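PDB 3F67: putative dienelactone hydrolase from Klebsiella pneumoniae subsp. pneumoniae MGH 78578, which is probably a hydrolase of the dienelactone hydrolase family, with an alpha/beta-hydrolase fold, probably acting on carboxylic ester bonds. Local coordinates for residues 51-60 with 231-239. Residues are numbered along the deposited sequence; the frame is centred on the assembly and turned at random.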
loop_
_atom_site.group_PDB
_atom_site.type_symbol
_atom_site.label_atom_id
_atom_site.label_comp_id
_atom_site.label_asym_id
_atom_site.label_seq_id
_atom_site.Cartn_x
_atom_site.Cartn_y
_atom_site.Cartn_z
ATOM N N LEU A 51 -7.170 0.712 9.771
ATOM C CA LEU A 51 -7.426 1.044 8.384
ATOM C C LEU A 51 -8.185 -0.069 7.642
ATOM O O LEU A 51 -9.054 0.246 6.827
ATOM C CB LEU A 51 -6.108 1.408 7.647
ATOM C CG LEU A 51 -5.398 2.660 8.248
ATOM C CD1 LEU A 51 -4.170 2.939 7.403
ATOM C CD2 LEU A 51 -6.293 3.912 8.328
ATOM N N CYS A 52 -7.844 -1.349 7.879
ATOM C CA CYS A 52 -8.562 -2.457 7.220
ATOM C C CYS A 52 -10.031 -2.415 7.652
ATOM O O CYS A 52 -10.948 -2.592 6.838
ATOM C CB CYS A 52 -7.968 -3.809 7.654
ATOM S SG CYS A 52 -6.343 -4.113 6.880
ATOM N N ARG A 53 -10.258 -2.171 8.947
ATOM C CA ARG A 53 -11.643 -2.100 9.430
ATOM C C ARG A 53 -12.407 -0.907 8.804
ATOM O O ARG A 53 -13.591 -1.056 8.447
ATOM C CB ARG A 53 -11.676 -1.998 10.955
ATOM C CG ARG A 53 -11.221 -3.292 11.602
ATOM C CD ARG A 53 -11.437 -3.255 13.101
ATOM N NE ARG A 53 -10.676 -2.229 13.837
ATOM C CZ ARG A 53 -9.491 -2.400 14.400
ATOM N NH1 ARG A 53 -8.832 -3.554 14.272
ATOM N NH2 ARG A 53 -8.955 -1.371 15.105
ATOM N N ARG A 54 -11.726 0.241 8.647
ATOM C CA ARG A 54 -12.347 1.419 8.019
ATOM C C ARG A 54 -12.711 1.139 6.563
ATOM O O ARG A 54 -13.796 1.545 6.089
ATOM C CB ARG A 54 -11.439 2.652 8.169
ATOM C CG ARG A 54 -11.395 3.126 9.632
ATOM C CD ARG A 54 -10.464 4.297 9.807
ATOM N NE ARG A 54 -10.750 5.377 8.856
ATOM C CZ ARG A 54 -9.880 6.317 8.520
ATOM N NH1 ARG A 54 -8.696 6.360 9.117
ATOM N NH2 ARG A 54 -10.237 7.279 7.639
ATOM N N LEU A 55 -11.844 0.409 5.870
ATOM C CA LEU A 55 -12.156 0.004 4.473
ATOM C C LEU A 55 -13.322 -0.978 4.412
ATOM O O LEU A 55 -14.170 -0.904 3.493
ATOM C CB LEU A 55 -10.910 -0.615 3.808
ATOM C CG LEU A 55 -9.838 0.429 3.402
ATOM C CD1 LEU A 55 -8.481 -0.246 3.095
ATOM C CD2 LEU A 55 -10.317 1.246 2.187
ATOM N N ALA A 56 -13.384 -1.901 5.369
ATOM C CA ALA A 56 -14.497 -2.869 5.423
ATOM C C ALA A 56 -15.844 -2.154 5.658
ATOM O O ALA A 56 -16.847 -2.554 5.100
ATOM C CB ALA A 56 -14.252 -3.914 6.504
ATOM N N GLN A 57 -15.835 -1.056 6.410
ATOM C CA GLN A 57 -17.054 -0.264 6.635
ATOM C C GLN A 57 -17.535 0.369 5.338
ATOM O O GLN A 57 -18.688 0.753 5.234
ATOM C CB GLN A 57 -16.804 0.819 7.668
ATOM C CG GLN A 57 -16.521 0.269 9.017
ATOM C CD GLN A 57 -16.209 1.368 10.029
ATOM O OE1 GLN A 57 -15.374 2.231 9.784
ATOM N NE2 GLN A 57 -16.864 1.318 11.169
ATOM N N GLU A 58 -16.641 0.489 4.359
ATOM C CA GLU A 58 -17.020 1.022 3.030
ATOM C C GLU A 58 -17.440 -0.028 2.035
ATOM O O GLU A 58 -17.813 0.315 0.887
ATOM C CB GLU A 58 -15.863 1.840 2.419
ATOM C CG GLU A 58 -15.374 2.987 3.319
ATOM C CD GLU A 58 -16.367 4.142 3.439
ATOM O OE1 GLU A 58 -17.369 4.180 2.691
ATOM O OE2 GLU A 58 -16.139 5.022 4.291
ATOM N N GLY A 59 -17.323 -1.305 2.429
ATOM C CA GLY A 59 -17.775 -2.417 1.590
ATOM C C GLY A 59 -16.692 -3.296 0.985
ATOM O O GLY A 59 -17.022 -4.194 0.194
ATOM N N TYR A 60 -15.438 -3.088 1.404
ATOM C CA TYR A 60 -14.296 -3.826 0.861
ATOM C C TYR A 60 -13.872 -5.002 1.766
ATOM O O TYR A 60 -14.049 -4.951 3.002
ATOM C CB TYR A 60 -13.081 -2.878 0.718
ATOM C CG TYR A 60 -13.337 -1.835 -0.312
ATOM C CD1 TYR A 60 -13.289 -2.178 -1.691
ATOM C CD2 TYR A 60 -13.651 -0.519 0.037
ATOM C CE1 TYR A 60 -13.586 -1.230 -2.674
ATOM C CE2 TYR A 60 -13.925 0.417 -0.943
ATOM C CZ TYR A 60 -13.874 0.061 -2.289
ATOM O OH TYR A 60 -14.160 0.973 -3.262
ATOM N N TRP A 231 -8.416 10.328 2.226
ATOM C CA TRP A 231 -9.246 9.130 2.381
ATOM C C TRP A 231 -10.445 9.199 1.405
ATOM O O TRP A 231 -10.782 8.205 0.752
ATOM C CB TRP A 231 -9.764 9.031 3.815
ATOM C CG TRP A 231 -10.321 7.657 4.160
ATOM C CD1 TRP A 231 -11.629 7.321 4.326
ATOM C CD2 TRP A 231 -9.550 6.469 4.445
ATOM N NE1 TRP A 231 -11.728 5.960 4.641
ATOM C CE2 TRP A 231 -10.476 5.429 4.733
ATOM C CE3 TRP A 231 -8.172 6.187 4.460
ATOM C CZ2 TRP A 231 -10.074 4.121 5.053
ATOM C CZ3 TRP A 231 -7.759 4.880 4.755
ATOM C CH2 TRP A 231 -8.720 3.864 5.061
ATOM N N GLN A 232 -11.038 10.394 1.256
ATOM C CA GLN A 232 -12.180 10.512 0.338
ATOM C C GLN A 232 -11.707 10.388 -1.109
ATOM O O GLN A 232 -12.408 9.753 -1.919
ATOM C CB GLN A 232 -12.922 11.837 0.558
ATOM C CG GLN A 232 -13.658 11.896 1.946
ATOM C CD GLN A 232 -14.566 10.654 2.191
ATOM O OE1 GLN A 232 -14.461 9.947 3.233
ATOM N NE2 GLN A 232 -15.417 10.343 1.194
ATOM N N ARG A 233 -10.520 10.906 -1.409
ATOM C CA ARG A 233 -9.972 10.775 -2.808
ATOM C C ARG A 233 -9.669 9.320 -3.108
ATOM O O ARG A 233 -9.882 8.864 -4.219
ATOM C CB ARG A 233 -8.695 11.612 -3.018
ATOM C CG ARG A 233 -8.972 13.144 -3.132
ATOM C CD ARG A 233 -7.679 13.914 -3.370
ATOM N NE ARG A 233 -8.024 15.345 -3.450
ATOM C CZ ARG A 233 -8.346 15.992 -4.564
ATOM N NH1 ARG A 233 -8.315 15.369 -5.740
ATOM N NH2 ARG A 233 -8.621 17.312 -4.498
HETATM N N MSE A 234 -9.185 8.578 -2.111
HETATM C CA MSE A 234 -8.930 7.140 -2.308
HETATM C C MSE A 234 -10.229 6.381 -2.623
HETATM O O MSE A 234 -10.313 5.604 -3.586
HETATM C CB MSE A 234 -8.281 6.543 -1.060
HETATM C CG MSE A 234 -8.035 5.024 -1.146
HETATM SE SE MSE A 234 -7.617 4.338 0.641
HETATM C CE MSE A 234 -9.352 4.654 1.427
ATOM N N LEU A 235 -11.252 6.593 -1.790
ATOM C CA LEU A 235 -12.539 5.970 -2.058
ATOM C C LEU A 235 -13.118 6.388 -3.421
ATOM O O LEU A 235 -13.701 5.537 -4.112
ATOM C CB LEU A 235 -13.551 6.298 -0.947
ATOM C CG LEU A 235 -13.099 5.696 0.416
ATOM C CD1 LEU A 235 -14.056 6.234 1.478
ATOM C CD2 LEU A 235 -13.140 4.141 0.428
ATOM N N ALA A 236 -12.955 7.652 -3.810
ATOM C CA ALA A 236 -13.455 8.100 -5.129
ATOM C C ALA A 236 -12.713 7.388 -6.278
ATOM O O ALA A 236 -13.302 7.037 -7.303
ATOM C CB ALA A 236 -13.263 9.659 -5.261
ATOM N N TRP A 237 -11.415 7.140 -6.076
ATOM C CA TRP A 237 -10.572 6.552 -7.115
ATOM C C TRP A 237 -11.010 5.114 -7.329
ATOM O O TRP A 237 -11.013 4.616 -8.456
ATOM C CB TRP A 237 -9.110 6.598 -6.644
ATOM C CG TRP A 237 -8.092 6.289 -7.713
ATOM C CD1 TRP A 237 -7.415 5.111 -7.877
ATOM C CD2 TRP A 237 -7.597 7.196 -8.679
ATOM N NE1 TRP A 237 -6.526 5.229 -8.939
ATOM C CE2 TRP A 237 -6.603 6.514 -9.427
ATOM C CE3 TRP A 237 -7.888 8.547 -8.979
ATOM C CZ2 TRP A 237 -5.889 7.124 -10.475
ATOM C CZ3 TRP A 237 -7.176 9.187 -10.020
ATOM C CH2 TRP A 237 -6.184 8.465 -10.771
ATOM N N PHE A 238 -11.349 4.438 -6.236
ATOM C CA PHE A 238 -11.746 3.018 -6.241
ATOM C C PHE A 238 -13.211 2.790 -6.622
ATOM O O PHE A 238 -13.624 1.643 -6.887
ATOM C CB PHE A 238 -11.577 2.378 -4.844
ATOM C CG PHE A 238 -10.132 2.129 -4.432
ATOM C CD1 PHE A 238 -9.802 1.976 -3.067
ATOM C CD2 PHE A 238 -9.092 2.089 -5.384
ATOM C CE1 PHE A 238 -8.473 1.743 -2.667
ATOM C CE2 PHE A 238 -7.738 1.836 -4.994
ATOM C CZ PHE A 238 -7.428 1.673 -3.641
ATOM N N ALA A 239 -13.986 3.854 -6.620
ATOM C CA ALA A 239 -15.470 3.704 -6.569
ATOM C C ALA A 239 -16.089 2.846 -7.684
ATOM O O ALA A 239 -17.080 2.119 -7.439
ATOM C CB ALA A 239 -16.135 5.092 -6.573
HETATM O O HOH W 1 -13.952 4.435 5.811
HETATM O O HOH W 2 -15.969 7.674 4.373
HETATM O O HOH W 3 -14.958 3.464 -2.827
#
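Glu58 OE2 accepts from two waters that tie it to 231-239. One is held by Trp231 NE1, at 2.9 Å from the water, and also donates to Arg54 O; the second donates to Gln232 OE1. No direct hydrogen bond joins the segments. They belong to helices 46-57 and 224-238, on the same side of the central sheet of the alpha/beta-hydrolase fold. The axes of 51-57 and 231-238 approach to 12.5 Å and are inclined at 51°. Trp231 packs between them. Its CG is anti to the backbone N (chi1 -165°), which sends the indole toward 51-60. Arg54 bends at chi3 and lays its guanidinium over one indole face in a cation-pi contact, CZ 4.0 Å from the centroid of the six-membered ring. The planes are tilted by 33°. The opposite face carries the CE methyl of selenomethionine Met234, which also meets Leu55 CD2 at 3.6 Å. Toward the sheet, Leu55 and Tyr60 touch Val35, and Met234 and Phe238 touch Val143. Leu235 sets CD1 against the Glu58 carboxylate and CD2 against Tyr60 CE2. Gly59, first to leave helical angles, forms a Schellman motif with positive phi. A third water, in the Tyr60 ring plane, lies 2.7 Å from Tyr60 OH and donates to Leu235 O.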